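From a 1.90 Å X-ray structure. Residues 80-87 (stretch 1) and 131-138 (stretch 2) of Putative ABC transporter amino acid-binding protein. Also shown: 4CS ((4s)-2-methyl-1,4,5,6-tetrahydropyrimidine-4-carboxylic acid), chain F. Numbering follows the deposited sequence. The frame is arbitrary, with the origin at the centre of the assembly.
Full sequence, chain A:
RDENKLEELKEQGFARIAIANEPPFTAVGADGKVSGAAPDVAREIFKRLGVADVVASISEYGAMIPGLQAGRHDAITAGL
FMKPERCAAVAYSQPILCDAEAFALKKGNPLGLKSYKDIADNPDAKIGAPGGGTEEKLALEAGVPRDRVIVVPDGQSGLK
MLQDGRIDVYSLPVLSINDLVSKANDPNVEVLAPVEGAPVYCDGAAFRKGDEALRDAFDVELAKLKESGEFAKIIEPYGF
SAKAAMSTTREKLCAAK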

# COMPACT_ATOMS: atom_id res chain seq x y z
N LEU A 80 -2.19 0.93 -2.09
CA LEU A 80 -2.13 0.12 -3.31
C LEU A 80 -1.46 0.93 -4.42
O LEU A 80 -2.10 1.73 -5.12
CB LEU A 80 -3.52 -0.39 -3.73
CG LEU A 80 -3.55 -1.44 -4.84
CD1 LEU A 80 -3.13 -2.83 -4.34
CD2 LEU A 80 -4.92 -1.50 -5.49
N PHE A 81 -0.15 0.73 -4.56
CA PHE A 81 0.68 1.57 -5.40
C PHE A 81 0.24 1.56 -6.87
O PHE A 81 -0.15 0.51 -7.39
CB PHE A 81 2.15 1.13 -5.32
CG PHE A 81 2.76 1.25 -3.94
CD1 PHE A 81 2.64 2.43 -3.19
CD2 PHE A 81 3.56 0.22 -3.44
CE1 PHE A 81 3.25 2.54 -1.93
CE2 PHE A 81 4.17 0.33 -2.17
CZ PHE A 81 4.01 1.49 -1.43
N MET A 82 0.33 2.72 -7.51
CA MET A 82 -0.05 2.86 -8.92
C MET A 82 0.96 2.22 -9.83
O MET A 82 2.16 2.42 -9.67
CB MET A 82 -0.18 4.33 -9.30
CG MET A 82 -1.21 5.11 -8.50
SD MET A 82 -1.58 6.68 -9.33
CE MET A 82 -2.20 7.61 -7.95
N LYS A 83 0.45 1.47 -10.81
CA LYS A 83 1.24 0.82 -11.84
C LYS A 83 0.38 0.73 -13.08
O LYS A 83 -0.83 0.58 -12.98
CB LYS A 83 1.61 -0.60 -11.42
CG LYS A 83 2.50 -0.73 -10.22
CD LYS A 83 2.33 -2.10 -9.59
CE LYS A 83 3.01 -3.17 -10.41
NZ LYS A 83 2.93 -4.48 -9.72
N PRO A 84 1.00 0.79 -14.26
CA PRO A 84 0.27 0.70 -15.52
C PRO A 84 -0.85 -0.36 -15.50
O PRO A 84 -2.00 -0.03 -15.74
CB PRO A 84 1.37 0.34 -16.52
CG PRO A 84 2.57 1.08 -15.98
CD PRO A 84 2.46 0.95 -14.47
N GLU A 85 -0.51 -1.61 -15.14
CA GLU A 85 -1.48 -2.72 -15.05
C GLU A 85 -2.65 -2.46 -14.13
O GLU A 85 -3.78 -2.83 -14.44
CB GLU A 85 -0.80 -4.02 -14.62
CG GLU A 85 0.38 -3.82 -13.67
CD GLU A 85 1.67 -3.60 -14.44
OE1 GLU A 85 2.17 -2.46 -14.48
OE2 GLU A 85 2.17 -4.59 -15.04
N ARG A 86 -2.37 -1.86 -12.97
CA ARG A 86 -3.42 -1.54 -12.01
C ARG A 86 -4.23 -0.35 -12.50
O ARG A 86 -5.45 -0.34 -12.34
CB ARG A 86 -2.81 -1.22 -10.65
CG ARG A 86 -2.08 -2.38 -10.00
CD ARG A 86 -1.48 -1.99 -8.64
NE ARG A 86 -0.91 -3.15 -7.96
CZ ARG A 86 -0.30 -3.11 -6.79
NH1 ARG A 86 -0.15 -1.96 -6.14
NH2 ARG A 86 0.17 -4.24 -6.25
N CYS A 87 -3.55 0.63 -13.08
CA CYS A 87 -4.20 1.83 -13.63
C CYS A 87 -5.22 1.49 -14.71
O CYS A 87 -6.22 2.19 -14.86
CB CYS A 87 -3.14 2.80 -14.16
SG CYS A 87 -2.10 3.45 -12.83
N GLY A 131 1.08 -11.38 -1.03
CA GLY A 131 0.56 -11.92 -2.29
C GLY A 131 -0.16 -10.83 -3.07
O GLY A 131 -0.97 -10.09 -2.51
N GLY A 132 0.15 -10.75 -4.37
CA GLY A 132 -0.42 -9.72 -5.25
C GLY A 132 0.20 -8.34 -5.06
O GLY A 132 -0.30 -7.35 -5.60
N GLY A 133 1.28 -8.28 -4.28
CA GLY A 133 1.93 -7.01 -3.96
C GLY A 133 3.04 -6.62 -4.91
O GLY A 133 3.55 -7.45 -5.66
N THR A 134 3.43 -5.34 -4.87
CA THR A 134 4.52 -4.85 -5.72
C THR A 134 5.83 -5.58 -5.48
O THR A 134 6.58 -5.81 -6.42
CB THR A 134 4.77 -3.34 -5.54
OG1 THR A 134 4.78 -3.01 -4.14
CG2 THR A 134 3.61 -2.53 -6.12
N GLU A 135 6.12 -5.93 -4.22
CA GLU A 135 7.40 -6.61 -3.92
C GLU A 135 7.45 -7.98 -4.56
O GLU A 135 8.47 -8.36 -5.13
CB GLU A 135 7.63 -6.76 -2.42
CG GLU A 135 7.66 -5.44 -1.68
CD GLU A 135 6.27 -4.90 -1.44
OE1 GLU A 135 5.31 -5.67 -1.56
OE2 GLU A 135 6.16 -3.69 -1.13
N GLU A 136 6.34 -8.71 -4.47
CA GLU A 136 6.25 -10.03 -5.10
C GLU A 136 6.51 -9.94 -6.60
O GLU A 136 7.30 -10.73 -7.15
CB GLU A 136 4.88 -10.65 -4.82
CG GLU A 136 4.68 -12.03 -5.44
CD GLU A 136 3.24 -12.49 -5.38
OE1 GLU A 136 3.01 -13.62 -4.87
OE2 GLU A 136 2.34 -11.75 -5.83
N LYS A 137 5.87 -8.98 -7.27
CA LYS A 137 6.07 -8.78 -8.71
C LYS A 137 7.52 -8.38 -9.05
O LYS A 137 8.07 -8.86 -10.03
CB LYS A 137 5.08 -7.74 -9.26
CG LYS A 137 5.14 -7.55 -10.79
CD LYS A 137 4.63 -8.77 -11.56
CE LYS A 137 4.78 -8.58 -13.07
NZ LYS A 137 4.20 -9.71 -13.84
N LEU A 138 8.13 -7.53 -8.23
CA LEU A 138 9.53 -7.15 -8.44
C LEU A 138 10.48 -8.33 -8.32
O LEU A 138 11.46 -8.42 -9.08
CB LEU A 138 9.96 -6.03 -7.48
CG LEU A 138 9.34 -4.66 -7.68
CD1 LEU A 138 9.65 -3.75 -6.50
CD2 LEU A 138 9.78 -4.02 -9.01
O 4CS F . 1.37 -3.87 -3.79
C 4CS F . 1.35 -2.85 -3.11
OXT 4CS F . 0.69 -1.87 -3.48
CA 4CS F . 2.15 -2.78 -1.82
CB 4CS F . 2.12 -4.07 -1.02
CAD 4CS F . 2.99 -3.93 0.23
NAG 4CS F . 2.54 -2.75 1.02
CAI 4CS F . 1.91 -1.65 0.40
CAA 4CS F . 1.44 -0.45 1.23
N 4CS F . 1.69 -1.65 -0.99
O HOH W 1 6.02 -4.24 -8.72

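The two stretches are joined less by each other than by the carboxylate of the bound 4CS, which both of them grip; the one direct hydrogen bond between them is weak. Arg86 lies at the centre of this arrangement. Its side chain is extended beyond an m chi1, bringing the guanidinium edge-on to the ligand, with NH1 donating to 4CS OXT (2.8 Å) and NH2 to 4CS O (2.8 Å). Each carboxylate oxygen then gains a backbone donor: Phe81 N reaches OXT of 4CS at 2.9 Å from stretch 1, and Thr134 N reaches O of 4CS at 2.8 Å from stretch 2, at the start of a helix. The positive, planar guanidinium suits the paired oxygens, and a further bond from Arg86 NH1 to Phe81 O (2.8 Å) steadies it. The weak direct bond runs from Arg86 NH2 to Gly132 O (3.2 Å, 124° at the hydrogen).

Glycine suits the approach to the helix. Gly132 has a positive phi, which favours this residue, and its N is held by Glu136 OE2 at 2.8 Å. At Gly133, CA comes within 3.2 Å of 4CS O, and a CB would be crowded by Glu135 OE1.

Thr134 is buried and has the largest area covered by the opposing stretch. Its OG1 sits at the edge of the Phe81 ring, 3.5 Å from CD2, and is hydrogen-bonded elsewhere in the structure, while its methyl CG2 packs against Lys83 CD at 3.7 Å. Lys83, the N-cap residue of its own helix, thus lends its aliphatic chain to the contact; its NZ continues to within 3.9 Å of Lys137 CB. A water extends this side of the contact, donating to Thr134 O (2.8 Å) and accepting a weak bond from Lys83 NZ (3.3 Å). Together the stretches bury a modest 270 Å².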